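Local coordinates for protein putative carbonic anhydrase (Streptococcus mutans, PDB 3LAS) that probably catalyses, as a zinc-dependent beta-class carbonic anhydrase, the reversible interconversion of carbon dioxide and hydrogencarbonate, at residues A23-K28 with L51-A56; V75-E78 with G82-E85. All blocks are in the same frame, centred on the assembly; numbering follows the deposited sequence.

Interaction 1: residues A23-K28 with L51-A56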
loop_
_atom_site.group_PDB
_atom_site.type_symbol
_atom_site.label_atom_id
_atom_site.label_comp_id
_atom_site.label_asym_id
_atom_site.label_seq_id
_atom_site.Cartn_x
_atom_site.Cartn_y
_atom_site.Cartn_z
ATOM N N ALA A 23 -5.987 14.347 -18.194
ATOM C CA ALA A 23 -4.595 14.771 -18.126
ATOM C C ALA A 23 -3.776 13.501 -17.875
ATOM O O ALA A 23 -4.158 12.704 -16.966
ATOM C CB ALA A 23 -4.434 15.727 -16.953
ATOM N N HIS A 24 -2.702 13.297 -18.585
ATOM C CA HIS A 24 -1.861 12.105 -18.470
ATOM C C HIS A 24 -0.533 12.462 -17.835
ATOM O O HIS A 24 0.151 13.468 -18.163
ATOM C CB HIS A 24 -1.524 11.561 -19.862
ATOM C CG HIS A 24 -0.719 10.291 -19.820
ATOM N ND1 HIS A 24 -1.219 9.089 -19.357
ATOM C CD2 HIS A 24 0.584 10.071 -20.136
ATOM C CE1 HIS A 24 -0.246 8.174 -19.408
ATOM N NE2 HIS A 24 0.848 8.760 -19.854
ATOM N N LEU A 25 -0.107 11.658 -16.856
ATOM C CA LEU A 25 1.190 11.757 -16.253
ATOM C C LEU A 25 1.999 10.494 -16.540
ATOM O O LEU A 25 1.390 9.453 -16.813
ATOM C CB LEU A 25 0.976 11.842 -14.735
ATOM C CG LEU A 25 0.389 13.194 -14.246
ATOM C CD1 LEU A 25 -0.068 13.031 -12.786
ATOM C CD2 LEU A 25 1.330 14.360 -14.353
ATOM N N PRO A 26 3.316 10.561 -16.466
ATOM C CA PRO A 26 4.111 9.359 -16.823
ATOM C C PRO A 26 4.039 8.251 -15.760
ATOM O O PRO A 26 3.866 8.527 -14.546
ATOM C CB PRO A 26 5.560 9.909 -16.865
ATOM C CG PRO A 26 5.547 11.120 -15.979
ATOM C CD PRO A 26 4.122 11.746 -16.153
ATOM N N LEU A 27 4.206 7.023 -16.191
ATOM C CA LEU A 27 4.213 5.901 -15.298
ATOM C C LEU A 27 5.398 5.978 -14.318
ATOM O O LEU A 27 5.283 5.583 -13.156
ATOM C CB LEU A 27 4.336 4.672 -16.160
ATOM C CG LEU A 27 3.903 3.355 -15.579
ATOM C CD1 LEU A 27 2.953 3.182 -14.391
ATOM C CD2 LEU A 27 3.702 2.209 -16.653
ATOM N N LYS A 28 6.555 6.477 -14.731
ATOM C CA LYS A 28 7.709 6.597 -13.850
ATOM C C LYS A 28 7.523 7.748 -12.870
ATOM O O LYS A 28 7.329 8.904 -13.261
ATOM C CB LYS A 28 8.996 6.840 -14.686
ATOM C CG LYS A 28 9.476 5.620 -15.477
ATOM C CD LYS A 28 10.877 5.949 -16.075
ATOM C CE LYS A 28 11.605 4.704 -16.523
ATOM N NZ LYS A 28 10.880 4.074 -17.661
ATOM N N LEU A 51 3.323 15.443 -1.545
ATOM C CA LEU A 51 3.354 14.835 -2.910
ATOM C C LEU A 51 2.346 15.449 -3.792
ATOM O O LEU A 51 1.150 15.469 -3.514
ATOM C CB LEU A 51 3.072 13.330 -2.843
ATOM C CG LEU A 51 3.950 12.533 -1.840
ATOM C CD1 LEU A 51 3.472 11.078 -1.934
ATOM C CD2 LEU A 51 5.418 12.713 -2.196
ATOM N N ALA A 52 2.789 15.880 -4.959
ATOM C CA ALA A 52 1.878 16.135 -6.094
ATOM C C ALA A 52 1.497 14.823 -6.766
ATOM O O ALA A 52 2.205 13.792 -6.655
ATOM C CB ALA A 52 2.595 17.034 -7.136
ATOM N N LEU A 53 0.372 14.783 -7.457
ATOM C CA LEU A 53 0.035 13.648 -8.203
ATOM C C LEU A 53 1.157 13.242 -9.157
ATOM O O LEU A 53 1.734 14.100 -9.838
ATOM C CB LEU A 53 -1.302 13.918 -8.957
ATOM C CG LEU A 53 -2.062 12.679 -9.429
ATOM C CD1 LEU A 53 -2.579 11.880 -8.195
ATOM C CD2 LEU A 53 -3.247 13.073 -10.336
ATOM N N GLY A 54 1.539 11.962 -9.193
ATOM C CA GLY A 54 2.634 11.450 -9.986
ATOM C C GLY A 54 4.003 11.487 -9.343
ATOM O O GLY A 54 4.978 11.094 -9.991
ATOM N N ASP A 55 4.101 11.983 -8.113
ATOM C CA ASP A 55 5.441 12.142 -7.517
ATOM C C ASP A 55 6.126 10.893 -7.061
ATOM O O ASP A 55 7.343 10.745 -7.317
ATOM C CB ASP A 55 5.422 13.123 -6.324
ATOM C CG ASP A 55 5.517 14.577 -6.717
ATOM O OD1 ASP A 55 5.701 14.877 -7.918
ATOM O OD2 ASP A 55 5.451 15.410 -5.798
ATOM N N ALA A 56 5.453 9.985 -6.359
ATOM C CA ALA A 56 6.163 8.861 -5.711
ATOM C C ALA A 56 5.285 7.626 -5.668
ATOM O O ALA A 56 4.031 7.719 -5.506
ATOM C CB ALA A 56 6.479 9.260 -4.278
HETATM O O HOH W 1 4.038 10.634 -12.724
#

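Interaction 2: residues V75-E78 with G82-E85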
loop_
_atom_site.group_PDB
_atom_site.type_symbol
_atom_site.label_atom_id
_atom_site.label_comp_id
_atom_site.label_asym_id
_atom_site.label_seq_id
_atom_site.Cartn_x
_atom_site.Cartn_y
_atom_site.Cartn_z
ATOM N N VAL A 75 11.181 -4.042 -6.653
ATOM C CA VAL A 75 12.011 -4.381 -7.825
ATOM C C VAL A 75 11.239 -3.905 -9.050
ATOM O O VAL A 75 11.879 -3.340 -10.020
ATOM C CB VAL A 75 12.212 -5.908 -7.854
ATOM C CG1 VAL A 75 12.750 -6.326 -9.287
ATOM C CG2 VAL A 75 13.070 -6.369 -6.736
ATOM N N ILE A 76 9.919 -3.990 -9.135
ATOM C CA ILE A 76 9.178 -3.415 -10.266
ATOM C C ILE A 76 9.335 -1.921 -10.230
ATOM O O ILE A 76 9.640 -1.270 -11.285
ATOM C CB ILE A 76 7.675 -3.878 -10.202
ATOM C CG1 ILE A 76 7.632 -5.366 -10.472
ATOM C CG2 ILE A 76 6.848 -3.058 -11.187
ATOM C CD1 ILE A 76 6.256 -5.972 -10.039
ATOM N N SER A 77 9.156 -1.284 -9.091
ATOM C CA SER A 77 9.281 0.190 -9.019
ATOM C C SER A 77 10.636 0.702 -9.516
ATOM O O SER A 77 10.680 1.723 -10.196
ATOM C CB SER A 77 9.076 0.578 -7.520
ATOM O OG SER A 77 9.221 1.974 -7.334
ATOM N N GLU A 78 11.682 -0.014 -9.112
ATOM C CA GLU A 78 13.051 0.420 -9.387
ATOM C C GLU A 78 13.526 0.029 -10.778
ATOM O O GLU A 78 14.078 0.868 -11.545
ATOM C CB GLU A 78 13.990 -0.174 -8.352
ATOM C CG GLU A 78 13.758 0.496 -6.980
ATOM C CD GLU A 78 14.415 -0.105 -5.815
ATOM O OE1 GLU A 78 15.025 -1.184 -5.882
ATOM O OE2 GLU A 78 14.233 0.460 -4.673
ATOM N N GLY A 82 11.929 2.970 -12.657
ATOM C CA GLY A 82 12.926 4.041 -12.541
ATOM C C GLY A 82 13.154 4.568 -11.178
ATOM O O GLY A 82 13.957 5.483 -10.999
ATOM N N THR A 83 12.465 4.115 -10.127
ATOM C CA THR A 83 12.760 4.711 -8.818
ATOM C C THR A 83 14.130 4.268 -8.309
ATOM O O THR A 83 14.677 3.228 -8.723
ATOM C CB THR A 83 11.665 4.470 -7.742
ATOM O OG1 THR A 83 11.651 3.077 -7.404
ATOM C CG2 THR A 83 10.276 4.902 -8.228
ATOM N N SER A 84 14.676 5.061 -7.399
ATOM C CA SER A 84 16.023 4.835 -6.925
ATOM C C SER A 84 16.256 5.316 -5.560
ATOM O O SER A 84 17.403 5.432 -5.111
ATOM C CB SER A 84 17.043 5.353 -7.937
ATOM O OG SER A 84 16.813 6.694 -8.236
ATOM N N GLU A 85 15.217 5.504 -4.765
ATOM C CA GLU A 85 15.270 5.891 -3.376
ATOM C C GLU A 85 14.074 5.255 -2.647
ATOM O O GLU A 85 13.000 5.095 -3.251
ATOM C CB GLU A 85 15.189 7.475 -3.332
ATOM C CG GLU A 85 15.160 7.978 -1.893
ATOM C CD GLU A 85 15.340 9.532 -1.800
ATOM O OE1 GLU A 85 15.708 10.239 -2.753
ATOM O OE2 GLU A 85 15.093 9.955 -0.636
HETATM O O HOH W 2 12.846 2.745 -4.903
#

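Interaction 1: residues A23-K28 with L51-A56
Leu-25 reaches across to Leu-53 and Gly-54 with one methyl, CD1. CD1 of Leu-25 lies 3.9 Å from CG of Leu-53, the closest approach of the two side chains. It also rests against the peptide that follows, with CD1 of Leu-25 3.6 Å from O of Leu-53. The backbone N of Gly-54 is a little farther away. The contact is small, and the apolar part rests on this single branch of Leu-25. In Leu-25, CG is anti to the carbonyl carbon (chi1 -72°) and CD1 continues nearly anti to CA (chi2 167°), which carries this methyl to the other loop. In Leu-53 the CG is instead anti to the backbone N, and the methyl of Leu-25 meets CB, CG and CD2 together. Leu-53 also packs on Tyr-16 and His-20 of helix 5-20 and on Arg-42 of the second subunit.

The receiving surface is a type II beta turn from Ala-52 to Asp-55, which leads into strand 56-61 at the edge of the sheet within this chain. N of Asp-55 bonds to O of Ala-52 at 3.0 Å. The carboxylate of Asp-55 bends back, and its OD2 accepts from N of Ala-52 at 2.8 Å. That donor sits well above the carboxylate plane. Gly-54 is the third residue of the turn and has the positive phi expected there (88°).

A water beside Leu-25 joins the two loops. It donates to O of Pro-26 at 2.8 Å and to O of Gly-54 at 2.9 Å. The second subunit reaches the same region: its Arg-42 bonds to O of Leu-25, and its Asp-158 holds ND1 of His-24.

Interaction 2: residues V75-E78 with G82-E85
The C-terminal end of helix 68-80 turns toward strand 85-91 here, and Ser-77 and Glu-78 on the helix meet Gly-82 and Thr-83 on the connecting loop. The backbone makes the main bond. N of Thr-83 donates to O of Ser-77 at 3.0 Å in a nearly straight bond (167° at the hydrogen). The donor stands 31° out of the carbonyl plane. N of Gly-82 also points to the helix end, but its bond to O of Glu-78 is weak (3.2 Å). Gly-82 has a positive phi, a value that suits glycine and lets the chain leave the helix.

The helix belongs to a beta-alpha-beta crossover that carries the chain from strand 56-61 to the parallel strand 85-91, with strand 33-38 between them in the sheet. Ser-77 faces this sheet. It packs on Ala-34, and its OG bonds to ND1 of His-57. The same OG of Ser-77 is hydrogen-bonded to OG1 of Thr-83 at 2.7 Å. Ser-77 holds its OG anti to the backbone N (chi1 178°), which sends the hydroxyl toward the threonine. The methyl CG2 of Thr-83 also comes within 3.2 Å of OG of Ser-77.

Glu-78 crosses Thr-83 at about a right angle. Its CG touches OG1 of Thr-83 at 3.4 Å, and its CA makes a C-H...O contact with O of Thr-83. Beyond CG the chain of Glu-78 is extended, and a water meets its carboxylate. This water donates to OE2 of Glu-78 at 2.7 Å and also to O of Glu-85, and it accepts from OG1 of Thr-83 at 2.8 Å. Ile-144, Pro-145 and Ile-148 pack against Glu-78.

How the interactions relate
Along the chain, both segments of interaction 1 precede those of interaction 2. Their centres are 14 Å apart. They meet directly where CE of Lys-28 packs on CA of Gly-82 at 4.2 Å. Strand 56-61 follows interaction 1 and leads, through helix 68-80, to interaction 2. Strand 33-38 touches both: Ile-35 packs on Leu-51 and Ala-56, and Ala-34 on Ser-77. Both contacts lie at turns that feed parallel strands of the sheet. Both contribute to the interface with the second subunit. Neither lies at the zinc site of Cys-38, His-91 and Cys-94.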